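Local atomic coordinates of intergenic-region protein (Escherichia coli CFT073, PDB entry 2WJ9), a protein that probably inhibits restriction enzymes, and so would shield incoming DNA from type I restriction. Residues Ile92-Tyr96 / Met105-Pro109; Glu115-Leu119 / Glu129-Ala135; Cys140-Ser145 / His159-Arg164; Leu66-Trp70 / His147-Thr151; Thr32-Ala36 / Pro61-Gly65. All blocks are in the same frame, centred on the assembly; numbering follows the deposited sequence.

Contact 1 (Ile92-Tyr96 / Met105-Pro109)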
# COMPACT_ATOMS: atom_id res chain seq x y z
N ILE B 92 0.20 -27.70 5.94
CA ILE B 92 1.60 -27.44 6.26
C ILE B 92 1.91 -26.04 5.75
O ILE B 92 1.76 -25.77 4.57
CB ILE B 92 2.54 -28.47 5.55
CG1 ILE B 92 2.17 -29.91 5.92
CG2 ILE B 92 4.01 -28.19 5.88
CD1 ILE B 92 2.33 -30.23 7.39
N TRP B 93 2.34 -25.15 6.65
CA TRP B 93 2.48 -23.72 6.34
C TRP B 93 3.92 -23.32 5.98
O TRP B 93 4.87 -23.67 6.69
CB TRP B 93 1.96 -22.88 7.50
CG TRP B 93 0.47 -22.98 7.62
CD1 TRP B 93 -0.25 -24.12 7.87
CD2 TRP B 93 -0.49 -21.92 7.45
NE1 TRP B 93 -1.59 -23.83 7.88
CE2 TRP B 93 -1.77 -22.49 7.63
CE3 TRP B 93 -0.39 -20.55 7.18
CZ2 TRP B 93 -2.94 -21.74 7.54
CZ3 TRP B 93 -1.56 -19.80 7.10
CH2 TRP B 93 -2.82 -20.40 7.28
N ASN B 94 4.05 -22.60 4.87
CA ASN B 94 5.35 -22.11 4.39
C ASN B 94 5.44 -20.59 4.49
O ASN B 94 4.42 -19.90 4.65
CB ASN B 94 5.56 -22.50 2.92
CG ASN B 94 5.43 -24.00 2.68
OD1 ASN B 94 4.76 -24.43 1.75
ND2 ASN B 94 6.10 -24.79 3.51
N LEU B 95 6.66 -20.08 4.39
CA LEU B 95 6.92 -18.64 4.41
C LEU B 95 7.29 -18.16 3.00
O LEU B 95 7.99 -18.85 2.27
CB LEU B 95 8.03 -18.31 5.41
CG LEU B 95 7.86 -18.87 6.83
CD1 LEU B 95 8.99 -18.40 7.75
CD2 LEU B 95 6.50 -18.49 7.44
N TYR B 96 6.79 -16.97 2.65
CA TYR B 96 6.94 -16.40 1.30
C TYR B 96 7.34 -14.91 1.33
O TYR B 96 6.89 -14.14 2.18
CB TYR B 96 5.64 -16.54 0.50
CG TYR B 96 5.24 -17.97 0.25
CD1 TYR B 96 5.73 -18.67 -0.85
CD2 TYR B 96 4.37 -18.64 1.11
CE1 TYR B 96 5.38 -19.99 -1.09
CE2 TYR B 96 4.00 -19.96 0.88
CZ TYR B 96 4.51 -20.64 -0.22
OH TYR B 96 4.16 -21.96 -0.44
N MET B 105 2.68 -15.80 5.07
CA MET B 105 2.76 -17.25 5.28
C MET B 105 1.46 -17.89 4.82
O MET B 105 0.39 -17.31 4.99
CB MET B 105 3.04 -17.60 6.75
CG MET B 105 1.94 -17.23 7.73
SD MET B 105 2.36 -17.51 9.47
CE MET B 105 3.16 -19.09 9.38
N ALA B 106 1.56 -19.08 4.23
CA ALA B 106 0.39 -19.80 3.73
C ALA B 106 0.72 -21.27 3.48
O ALA B 106 1.89 -21.64 3.39
CB ALA B 106 -0.10 -19.15 2.44
N PRO B 107 -0.31 -22.12 3.35
CA PRO B 107 -0.07 -23.39 2.67
C PRO B 107 0.30 -23.20 1.19
O PRO B 107 0.06 -22.14 0.60
CB PRO B 107 -1.41 -24.13 2.81
CG PRO B 107 -2.13 -23.44 3.93
CD PRO B 107 -1.68 -22.01 3.86
N GLU B 108 0.88 -24.25 0.60
CA GLU B 108 1.33 -24.25 -0.79
C GLU B 108 0.20 -23.94 -1.78
O GLU B 108 -0.94 -24.35 -1.56
CB GLU B 108 1.90 -25.64 -1.09
CG GLU B 108 2.67 -25.80 -2.36
CD GLU B 108 3.21 -27.21 -2.49
OE1 GLU B 108 4.45 -27.38 -2.39
OE2 GLU B 108 2.40 -28.14 -2.66
N PRO B 109 0.51 -23.21 -2.88
CA PRO B 109 -0.48 -23.04 -3.95
C PRO B 109 -0.68 -24.29 -4.81
O PRO B 109 0.03 -25.28 -4.65
CB PRO B 109 0.11 -21.91 -4.80
CG PRO B 109 1.57 -21.99 -4.57
CD PRO B 109 1.75 -22.48 -3.16
O HOH W 1 1.90 -26.63 2.00
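Met105 opens the second segment on the same face of the sheet as Leu95, its partner in a non-hydrogen-bonded antiparallel pair (CA-CA 4.5 Å). Leu95 CD2 packs 3.6 Å from Met105 CB, and Met105 CG comes within 4.1 Å of Trp93 CE3. The Met105 CA also lies 3.2 Å from Asn94 O, a CA-H...O contact. Beyond the two segments the Met105 side chain meets Val77 and Phe78 of helix 73-84.

Ala106 carries the regular strand pairing. Asn94 N donates to Ala106 O at 2.8 Å, nearly straight at 168°, and Ala106 N donates to Asn94 O at 3.0 Å, so Asn94 and Ala106 form a hydrogen-bonded pair.

At Pro107, which lacks an amide hydrogen, the link becomes an aromatic one: Pro107 CD sits 3.6 Å from the centroid of the Trp93 six-membered ring and only 4° off its normal, a CH-pi contact over the ring face. Trp93 NE1 is engaged separately, by Gly90 O.

Glu108 is reached through solvent, since one water donates to Ile92 O (2.7 Å) and accepts from Glu108 N (2.9 Å). Pro109 CD approaches Tyr96 OH at 3.7 Å.

With axes 4.4 Å apart and strand directions at 137°, these residues form the open end of a twisted antiparallel beta hairpin, strands 93-98 and 103-107, within a three-stranded sheet whose other outer strand is 48-50.

Contact 2 (Glu115-Leu119 / Glu129-Ala135); sequences ETWVL and EMSPEAA
Strand 117-119 runs antiparallel to 129-130 in a two-stranded beta hairpin, and the second segment then turns directly into helix. Trp117 and Met130 form a hydrogen-bonded pair (CA-CA 5.5 Å), with Trp117 N to Met130 O at 2.8 Å and Met130 N to Trp117 O at 3.0 Å, while Val118 and Glu129 form the following non-hydrogen-bonded pair (CA-CA 4.5 Å). Ser131, at phi/psi -65/155, is the N-cap, and helical angles begin at Pro132 (-50/-44). The first helical backbone bond runs from Ala135 N to Ser131 O, 3.0 Å.

Of the side chains, Trp117 (chi1 m, chi2 -13°) lies against the new helical turn. Pro132 CB stands 3.9 Å from the centroid of its six-membered ring, 12° off the normal, a CH-pi contact, and Ala135 CB is 3.5 Å from Trp117 CE3. Leu119 CD2 reaches Ala135 CB at 4.0 Å and Met130 CE at 4.1 Å, with Met130 at chi1 p. Helix 73-84 borders this apolar cluster through Met81. Thr116 OG1 gives a weak hydrogen bond to Met130 O, 3.1 Å. Ser131 OG, also bonded to Glu172, uses a p rotamer to accept the capping bond from Ala134 N at 3.2 Å.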
# COMPACT_ATOMS: atom_id res chain seq x y z
N GLU B 115 -8.48 -29.61 -3.52
CA GLU B 115 -8.64 -29.34 -2.09
C GLU B 115 -9.05 -27.89 -1.87
O GLU B 115 -8.40 -26.97 -2.37
CB GLU B 115 -7.34 -29.64 -1.34
CG GLU B 115 -7.52 -29.89 0.16
CD GLU B 115 -6.24 -29.74 0.96
OE1 GLU B 115 -6.31 -29.82 2.21
OE2 GLU B 115 -5.15 -29.52 0.36
N THR B 116 -10.13 -27.69 -1.12
CA THR B 116 -10.67 -26.35 -0.86
C THR B 116 -11.17 -26.22 0.58
O THR B 116 -11.67 -27.19 1.15
CB THR B 116 -11.81 -26.01 -1.84
OG1 THR B 116 -12.20 -24.64 -1.67
CG2 THR B 116 -13.01 -26.89 -1.60
N TRP B 117 -11.03 -25.03 1.16
CA TRP B 117 -11.52 -24.74 2.51
C TRP B 117 -12.70 -23.77 2.50
O TRP B 117 -12.76 -22.87 1.67
CB TRP B 117 -10.42 -24.14 3.39
CG TRP B 117 -9.24 -25.02 3.68
CD1 TRP B 117 -9.15 -26.37 3.49
CD2 TRP B 117 -8.00 -24.61 4.27
NE1 TRP B 117 -7.91 -26.82 3.90
CE2 TRP B 117 -7.19 -25.76 4.39
CE3 TRP B 117 -7.50 -23.38 4.70
CZ2 TRP B 117 -5.90 -25.71 4.92
CZ3 TRP B 117 -6.21 -23.33 5.22
CH2 TRP B 117 -5.42 -24.49 5.32
N VAL B 118 -13.62 -23.95 3.44
CA VAL B 118 -14.71 -23.00 3.65
C VAL B 118 -14.43 -22.15 4.88
O VAL B 118 -14.17 -22.67 5.97
CB VAL B 118 -16.06 -23.73 3.86
CG1 VAL B 118 -17.18 -22.71 4.05
CG2 VAL B 118 -16.35 -24.64 2.68
N LEU B 119 -14.47 -20.83 4.69
CA LEU B 119 -14.23 -19.86 5.76
C LEU B 119 -15.50 -19.07 6.04
O LEU B 119 -16.33 -18.89 5.16
CB LEU B 119 -13.10 -18.90 5.37
CG LEU B 119 -11.66 -19.43 5.46
CD1 LEU B 119 -11.43 -20.59 4.51
CD2 LEU B 119 -10.67 -18.30 5.18
N GLU B 129 -15.57 -19.94 -0.14
CA GLU B 129 -14.82 -21.16 -0.43
C GLU B 129 -13.56 -20.79 -1.22
O GLU B 129 -13.64 -20.03 -2.18
CB GLU B 129 -15.70 -22.12 -1.23
CG GLU B 129 -15.17 -23.54 -1.32
CD GLU B 129 -16.19 -24.51 -1.88
OE1 GLU B 129 -17.36 -24.12 -2.13
OE2 GLU B 129 -15.82 -25.69 -2.09
N MET B 130 -12.41 -21.31 -0.81
CA MET B 130 -11.14 -20.95 -1.45
C MET B 130 -10.03 -21.97 -1.18
O MET B 130 -10.13 -22.81 -0.29
CB MET B 130 -10.70 -19.54 -1.02
CG MET B 130 -10.25 -19.41 0.45
SD MET B 130 -10.06 -17.69 1.00
CE MET B 130 -11.79 -17.33 1.32
N SER B 131 -8.95 -21.87 -1.96
CA SER B 131 -7.77 -22.73 -1.77
C SER B 131 -7.10 -22.48 -0.42
O SER B 131 -7.25 -21.40 0.16
CB SER B 131 -6.75 -22.51 -2.90
OG SER B 131 -6.21 -21.20 -2.85
N PRO B 132 -6.38 -23.49 0.10
CA PRO B 132 -5.53 -23.23 1.27
C PRO B 132 -4.60 -22.01 1.13
O PRO B 132 -4.51 -21.22 2.08
CB PRO B 132 -4.75 -24.54 1.42
CG PRO B 132 -5.72 -25.58 0.92
CD PRO B 132 -6.37 -24.92 -0.27
N GLU B 133 -3.95 -21.84 -0.03
CA GLU B 133 -3.11 -20.64 -0.26
C GLU B 133 -3.89 -19.35 -0.04
O GLU B 133 -3.43 -18.45 0.68
CB GLU B 133 -2.46 -20.55 -1.68
CG GLU B 133 -1.28 -19.49 -1.74
CD GLU B 133 -1.08 -18.70 -3.06
OE1 GLU B 133 -1.87 -18.83 -4.01
OE2 GLU B 133 -0.09 -17.90 -3.13
N ALA B 134 -5.05 -19.24 -0.67
CA ALA B 134 -5.87 -18.03 -0.58
C ALA B 134 -6.35 -17.74 0.85
O ALA B 134 -6.35 -16.59 1.30
CB ALA B 134 -7.05 -18.09 -1.54
N ALA B 135 -6.75 -18.79 1.57
CA ALA B 135 -7.08 -18.68 3.00
C ALA B 135 -5.94 -18.07 3.83
O ALA B 135 -6.17 -17.18 4.65
CB ALA B 135 -7.47 -20.04 3.56

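Contact 3 (Cys140-Ser145 / His159-Arg164); sequences CLMTYS and HYYRLR
Both segments are helical throughout, and they pack as a nearly antiparallel pair from consecutive helices, 132-151 and 154-168. Their axes approach to 9.1 Å, with N-to-C directions at 157° (signed crossing angle -157°). The closest CA pair is Tyr144 with Tyr160, 5.4 Å apart, and the contact between the segments is made by packing, burying 383 Å² in all.

Cys140 begins the interface, with CB 3.5 Å from Leu163 CD2. One residue on, Leu141 (chi1 m, chi2 t) sends CD2 between the two helices, 3.6 Å from Leu163 CG and 3.9 Å from Tyr160 CE1. Leu163 meets it with chi1 t and chi2 p. At Tyr144 (chi1 m, chi2 -7°) the backbones are closest: its CB is 4.0 Å from Tyr160 CB, its CD2 is 3.9 Å from His159 CB, and its CE2 is 3.8 Å from Leu163 CD2. Ser145, chi1 p, places CB over the face of the Tyr160 ring, 4.0 Å from the centroid and 24° off the normal, a CH-pi contact. Tyr160 itself adopts chi1 t, which brings its ring against Leu141 and Ser145, and its OH bonds Glu40 O of the second subunit.

This is the buried centre of an antiparallel helical hairpin. Phe104 of strand 103-107 covers it beside Cys140, Tyr144 and Leu163, Tyr144 OH bonds Ala103 O, and Ile176 and Ile180 of helix 173-180 pack on Leu141.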
# COMPACT_ATOMS: atom_id res chain seq x y z
N CYS B 140 -3.47 -13.51 6.84
CA CYS B 140 -2.38 -12.53 6.98
C CYS B 140 -2.86 -11.08 6.80
O CYS B 140 -2.43 -10.17 7.53
CB CYS B 140 -1.24 -12.85 6.01
SG CYS B 140 -0.31 -14.39 6.39
N LEU B 141 -3.73 -10.84 5.82
CA LEU B 141 -4.31 -9.50 5.64
C LEU B 141 -5.01 -8.99 6.90
O LEU B 141 -4.81 -7.85 7.30
CB LEU B 141 -5.25 -9.47 4.44
CG LEU B 141 -4.56 -9.57 3.08
CD1 LEU B 141 -5.57 -9.83 1.96
CD2 LEU B 141 -3.72 -8.29 2.79
N MET B 142 -5.85 -9.84 7.50
CA MET B 142 -6.58 -9.49 8.72
C MET B 142 -5.61 -9.20 9.87
O MET B 142 -5.79 -8.25 10.63
CB MET B 142 -7.51 -10.64 9.12
CG MET B 142 -8.59 -10.97 8.10
SD MET B 142 -9.76 -9.62 7.89
CE MET B 142 -10.78 -9.76 9.36
N THR B 143 -4.58 -10.04 9.98
CA THR B 143 -3.54 -9.87 11.01
C THR B 143 -2.82 -8.52 10.86
O THR B 143 -2.71 -7.77 11.83
CB THR B 143 -2.49 -11.01 10.94
OG1 THR B 143 -3.15 -12.27 11.10
CG2 THR B 143 -1.42 -10.83 12.03
N TYR B 144 -2.36 -8.22 9.65
CA TYR B 144 -1.58 -7.00 9.41
C TYR B 144 -2.40 -5.72 9.62
O TYR B 144 -1.92 -4.74 10.21
CB TYR B 144 -0.97 -7.00 7.99
CG TYR B 144 0.01 -8.13 7.63
CD1 TYR B 144 0.46 -9.05 8.58
CD2 TYR B 144 0.51 -8.24 6.32
CE1 TYR B 144 1.36 -10.08 8.23
CE2 TYR B 144 1.39 -9.26 5.96
CZ TYR B 144 1.81 -10.17 6.91
OH TYR B 144 2.68 -11.19 6.59
N SER B 145 -3.64 -5.72 9.13
CA SER B 145 -4.50 -4.55 9.26
C SER B 145 -4.85 -4.27 10.73
O SER B 145 -4.79 -3.13 11.19
CB SER B 145 -5.77 -4.70 8.42
OG SER B 145 -6.42 -5.95 8.64
N HIS B 159 3.32 -3.42 5.02
CA HIS B 159 3.09 -4.86 4.82
C HIS B 159 1.64 -5.15 4.39
O HIS B 159 1.41 -5.96 3.49
CB HIS B 159 3.47 -5.67 6.07
CG HIS B 159 4.91 -6.12 6.08
ND1 HIS B 159 5.44 -6.94 5.11
CD2 HIS B 159 5.92 -5.86 6.95
CE1 HIS B 159 6.72 -7.16 5.37
NE2 HIS B 159 7.03 -6.52 6.48
N TYR B 160 0.67 -4.48 5.01
CA TYR B 160 -0.73 -4.64 4.61
C TYR B 160 -0.97 -4.23 3.16
O TYR B 160 -1.56 -4.99 2.38
CB TYR B 160 -1.66 -3.85 5.54
CG TYR B 160 -3.12 -3.95 5.13
CD1 TYR B 160 -3.80 -5.15 5.25
CD2 TYR B 160 -3.80 -2.86 4.60
CE1 TYR B 160 -5.13 -5.27 4.86
CE2 TYR B 160 -5.15 -2.96 4.22
CZ TYR B 160 -5.80 -4.18 4.35
OH TYR B 160 -7.14 -4.31 3.98
N TYR B 161 -0.52 -3.03 2.78
CA TYR B 161 -0.72 -2.54 1.40
C TYR B 161 -0.01 -3.45 0.37
O TYR B 161 -0.54 -3.73 -0.70
CB TYR B 161 -0.26 -1.07 1.25
CG TYR B 161 -1.25 -0.03 1.75
CD1 TYR B 161 -0.95 0.79 2.83
CD2 TYR B 161 -2.49 0.16 1.12
CE1 TYR B 161 -1.86 1.74 3.29
CE2 TYR B 161 -3.40 1.11 1.58
CZ TYR B 161 -3.07 1.89 2.67
OH TYR B 161 -3.95 2.84 3.15
N ARG B 162 1.16 -3.95 0.72
CA ARG B 162 1.94 -4.79 -0.21
C ARG B 162 1.28 -6.15 -0.47
O ARG B 162 1.18 -6.60 -1.61
CB ARG B 162 3.38 -4.92 0.26
CG ARG B 162 4.17 -3.64 0.01
CD ARG B 162 5.55 -3.64 0.64
NE ARG B 162 6.31 -2.47 0.21
CZ ARG B 162 7.49 -2.12 0.69
NH1 ARG B 162 8.08 -2.83 1.66
NH2 ARG B 162 8.09 -1.04 0.20
N LEU B 163 0.82 -6.79 0.60
CA LEU B 163 0.06 -8.05 0.46
C LEU B 163 -1.32 -7.84 -0.18
O LEU B 163 -1.77 -8.68 -0.98
CB LEU B 163 -0.07 -8.75 1.82
CG LEU B 163 -0.74 -10.14 1.82
CD1 LEU B 163 0.05 -11.14 0.97
CD2 LEU B 163 -0.91 -10.64 3.26
N ARG B 164 -1.99 -6.74 0.16
CA ARG B 164 -3.26 -6.38 -0.47
C ARG B 164 -3.13 -6.30 -1.99
O ARG B 164 -3.99 -6.79 -2.70
CB ARG B 164 -3.80 -5.05 0.11
CG ARG B 164 -5.09 -4.50 -0.53
CD ARG B 164 -5.50 -3.22 0.23
NE ARG B 164 -6.61 -2.46 -0.35
CZ ARG B 164 -6.51 -1.32 -1.04
NH1 ARG B 164 -5.33 -0.78 -1.32
NH2 ARG B 164 -7.61 -0.72 -1.47

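Contact 4 (Leu66-Trp70 / His147-Thr151)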
# COMPACT_ATOMS: atom_id res chain seq x y z
N LEU B 66 11.07 -4.18 12.88
CA LEU B 66 10.83 -2.79 13.30
C LEU B 66 9.46 -2.60 13.96
O LEU B 66 9.19 -1.54 14.52
CB LEU B 66 10.95 -1.84 12.10
CG LEU B 66 12.33 -1.73 11.43
CD1 LEU B 66 12.22 -0.86 10.17
CD2 LEU B 66 13.37 -1.19 12.38
N ILE B 67 8.62 -3.64 13.91
CA ILE B 67 7.22 -3.54 14.34
C ILE B 67 7.06 -4.10 15.75
O ILE B 67 7.53 -5.20 16.03
CB ILE B 67 6.29 -4.32 13.36
CG1 ILE B 67 6.39 -3.73 11.94
CG2 ILE B 67 4.84 -4.33 13.88
CD1 ILE B 67 5.87 -4.67 10.83
N PRO B 68 6.37 -3.36 16.64
CA PRO B 68 6.17 -3.90 17.99
C PRO B 68 5.47 -5.26 17.98
O PRO B 68 4.54 -5.48 17.20
CB PRO B 68 5.28 -2.84 18.66
CG PRO B 68 5.61 -1.57 17.92
CD PRO B 68 5.77 -2.02 16.50
N GLN B 69 5.95 -6.17 18.82
CA GLN B 69 5.39 -7.52 18.95
C GLN B 69 5.50 -8.39 17.69
O GLN B 69 4.67 -9.27 17.46
CB GLN B 69 3.93 -7.48 19.42
CG GLN B 69 3.76 -6.85 20.78
CD GLN B 69 2.40 -7.16 21.36
OE1 GLN B 69 1.48 -6.35 21.26
NE2 GLN B 69 2.26 -8.34 21.93
N TRP B 70 6.56 -8.20 16.90
CA TRP B 70 6.74 -8.98 15.67
C TRP B 70 6.81 -10.49 15.94
O TRP B 70 6.43 -11.28 15.09
CB TRP B 70 7.95 -8.51 14.83
CG TRP B 70 9.27 -8.50 15.53
CD1 TRP B 70 9.89 -7.42 16.08
CD2 TRP B 70 10.15 -9.62 15.76
NE1 TRP B 70 11.08 -7.79 16.65
CE2 TRP B 70 11.27 -9.13 16.47
CE3 TRP B 70 10.10 -10.98 15.44
CZ2 TRP B 70 12.32 -9.96 16.86
CZ3 TRP B 70 11.14 -11.80 15.84
CH2 TRP B 70 12.24 -11.29 16.54
N HIS B 147 -3.11 -5.25 13.37
CA HIS B 147 -1.93 -4.92 14.14
C HIS B 147 -1.40 -3.51 13.81
O HIS B 147 -0.86 -2.82 14.68
CB HIS B 147 -0.85 -5.98 13.93
CG HIS B 147 0.16 -6.06 15.04
ND1 HIS B 147 -0.19 -6.32 16.34
CD2 HIS B 147 1.51 -5.92 15.03
CE1 HIS B 147 0.89 -6.33 17.10
NE2 HIS B 147 1.94 -6.09 16.32
N ALA B 148 -1.58 -3.08 12.55
CA ALA B 148 -1.28 -1.70 12.16
C ALA B 148 -2.13 -0.70 12.96
O ALA B 148 -1.62 0.33 13.43
CB ALA B 148 -1.49 -1.51 10.66
N CYS B 149 -3.40 -1.01 13.14
CA CYS B 149 -4.30 -0.12 13.88
C CYS B 149 -3.99 -0.09 15.38
O CYS B 149 -4.15 0.94 16.03
CB CYS B 149 -5.76 -0.47 13.65
SG CYS B 149 -6.30 -0.29 11.94
N ARG B 150 -3.56 -1.22 15.93
CA ARG B 150 -3.18 -1.29 17.34
C ARG B 150 -1.87 -0.54 17.63
O ARG B 150 -1.78 0.20 18.61
CB ARG B 150 -3.08 -2.74 17.81
CG ARG B 150 -2.56 -2.87 19.23
CD ARG B 150 -2.58 -4.29 19.74
NE ARG B 150 -1.95 -4.38 21.05
CZ ARG B 150 -1.87 -5.49 21.79
NH1 ARG B 150 -2.39 -6.62 21.36
NH2 ARG B 150 -1.26 -5.46 22.96
N THR B 151 -0.87 -0.75 16.79
CA THR B 151 0.48 -0.25 17.06
C THR B 151 0.75 1.15 16.53
O THR B 151 1.68 1.82 16.99
CB THR B 151 1.55 -1.18 16.45
OG1 THR B 151 1.37 -1.22 15.03
CG2 THR B 151 1.46 -2.59 17.03
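A type II beta turn, Ile67 to Trp70, docks here on the C-terminal turn of helix 132-151. Pro68 is at -57/138 and Gln69, in the left-handed region, at 64/32; the closing bond from Trp70 N to Ile67 O is weak at 3.3 Å. Gln69, His147 and Thr151 lose the most surface to the contact, 56, 55 and 40 Å².

His147 supplies the directional link. Its chi1 of -157° carries the imidazole across to the turn, where the ring meets its neighbours by its edge: Ile67 CG2 lies 3.9 Å from His147 CD2, and Gln69 CB lies 3.9 Å from His147 NE2. Leu73 and Arg76 of helix 73-84 also pack on this imidazole. Gln69 extends past the ring toward Arg150, with its OE1 as modelled 3.3 Å from Arg150 NH2.

Thr151, one helical turn after His147, contributes apolar packing, its CG2 4.2 Å from Pro68 CB. Its hydroxyl turns inward instead, donating to His147 O at 2.8 Å.

The same helical end joins the dimer, for Cys149 is disulfide-bonded to Cys37 of the second subunit. Within the chain, the turn is tied to a residue 79 positions away in sequence by one nearly straight bond: His147 NE2 donates to Pro68 O at 2.8 Å, with an angle of 165° at the hydrogen.

Contact 5 (Thr32-Ala36 / Pro61-Gly65)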
# COMPACT_ATOMS: atom_id res chain seq x y z
N THR B 32 14.82 -7.82 0.40
CA THR B 32 15.60 -8.56 1.44
C THR B 32 15.12 -8.23 2.86
O THR B 32 14.98 -9.14 3.68
CB THR B 32 17.12 -8.26 1.33
OG1 THR B 32 17.60 -8.58 0.01
CG2 THR B 32 17.91 -9.06 2.36
N THR B 33 14.88 -6.95 3.15
CA THR B 33 14.47 -6.51 4.50
C THR B 33 13.09 -5.83 4.55
O THR B 33 12.70 -5.27 5.59
CB THR B 33 15.50 -5.54 5.14
OG1 THR B 33 15.50 -4.30 4.43
CG2 THR B 33 16.89 -6.15 5.12
N SER B 34 12.34 -5.91 3.45
CA SER B 34 11.07 -5.21 3.34
C SER B 34 11.22 -3.71 3.67
O SER B 34 10.44 -3.13 4.45
CB SER B 34 10.00 -5.89 4.21
OG SER B 34 9.82 -7.25 3.82
N SER B 35 12.23 -3.11 3.06
CA SER B 35 12.56 -1.67 3.15
C SER B 35 11.37 -0.75 2.79
O SER B 35 10.45 -1.17 2.12
CB SER B 35 13.72 -1.39 2.19
OG SER B 35 13.75 -0.04 1.76
N ALA B 36 11.44 0.51 3.22
CA ALA B 36 10.39 1.50 2.90
C ALA B 36 10.46 1.93 1.44
O ALA B 36 9.52 2.52 0.91
CB ALA B 36 10.50 2.72 3.81
N PRO B 61 12.22 -11.54 12.11
CA PRO B 61 12.98 -10.31 12.42
C PRO B 61 13.51 -9.59 11.17
O PRO B 61 13.52 -8.35 11.14
CB PRO B 61 14.12 -10.81 13.32
CG PRO B 61 14.28 -12.25 12.98
CD PRO B 61 12.90 -12.74 12.63
N GLN B 62 13.89 -10.34 10.14
CA GLN B 62 14.43 -9.75 8.91
C GLN B 62 13.42 -8.83 8.21
O GLN B 62 13.78 -7.73 7.77
CB GLN B 62 14.93 -10.84 7.95
CG GLN B 62 15.42 -10.35 6.59
CD GLN B 62 16.16 -11.44 5.80
OE1 GLN B 62 16.86 -12.28 6.38
NE2 GLN B 62 16.01 -11.43 4.48
N HIS B 63 12.16 -9.27 8.13
CA HIS B 63 11.11 -8.54 7.40
C HIS B 63 10.15 -7.72 8.28
O HIS B 63 9.50 -6.80 7.77
CB HIS B 63 10.29 -9.51 6.52
CG HIS B 63 11.10 -10.16 5.43
ND1 HIS B 63 11.32 -9.56 4.21
CD2 HIS B 63 11.74 -11.35 5.39
CE1 HIS B 63 12.06 -10.35 3.46
NE2 HIS B 63 12.33 -11.45 4.15
N PHE B 64 10.10 -8.02 9.57
CA PHE B 64 9.10 -7.41 10.47
C PHE B 64 9.71 -6.83 11.77
O PHE B 64 8.97 -6.32 12.61
CB PHE B 64 8.00 -8.44 10.84
CG PHE B 64 7.20 -8.94 9.65
CD1 PHE B 64 5.96 -8.38 9.33
CD2 PHE B 64 7.68 -9.98 8.86
CE1 PHE B 64 5.22 -8.85 8.25
CE2 PHE B 64 6.95 -10.45 7.77
CZ PHE B 64 5.72 -9.89 7.46
N GLY B 65 11.03 -6.86 11.91
CA GLY B 65 11.69 -6.53 13.18
C GLY B 65 11.56 -5.10 13.71
O GLY B 65 11.94 -4.82 14.85
O HOH W 2 9.39 -3.87 7.41
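The irregular segment 32-36, where the model begins, is held against the last turn of helix 59-64 by one side-chain to backbone and one side-chain to side-chain hydrogen bond. Gln62 NE2 donates to Thr32 O at 2.6 Å, with an angle of 154° at the hydrogen, and His63 ND1 donates to Ser34 OG at 2.8 Å. Both donors lie sideways at CB but end closer: Gln62 is extended (chi1 and chi2 both t), while His63 at chi1 m turns its ring so that Ser34 OG meets the edge near the ring plane. Ser34 OG also has a partner in Gly101 O.

The backbone of Ser34, at positive phi (52/48), orients its side chain toward the helix. Thr33 is the point of closest backbone approach, its CA 4.9 Å from His63 CA, and Thr33 CA makes a CA-H...O contact of 3.6 Å with Gln62 O. Packing is slight, 240 Å² in total, as befits a surface contact; Thr32 CG2 touches Gln62 NE2 at 3.7 Å.

This segment also reaches the dimer interface, where Ser34 O accepts from Tyr154 OH of the second subunit and Ser35 OG bonds Glu152 there. Within the chain, a single water completes the junction, donating to Ser34 O at 3.2 Å and to His63 O at 3.0 Å.

Overall arrangement
Contact 3 is the buried one, its centre about 6 Å from that of the chain, and is held by side-chain packing; contacts 1 and 2 are partly buried hairpin pairings with backbone hydrogen bonds and Trp-Pro CH-pi contacts. They meet where Pro107 CG packs 3.7 Å from Trp117 CH2. Helix 132-151 runs through contacts 2, 3 and 4, whose outer members have centres about 27 Å apart. Contact 4, partly buried, and contact 5, at the surface, each bury about half as much as contact 1 or 2 and use a histidine donor, joined in contact 5 by Gln62. His159 NE2 joins contact 3 to contact 5 at His63 O, 2.8 Å. Contacts 3, 4 and 5 all touch the second subunit.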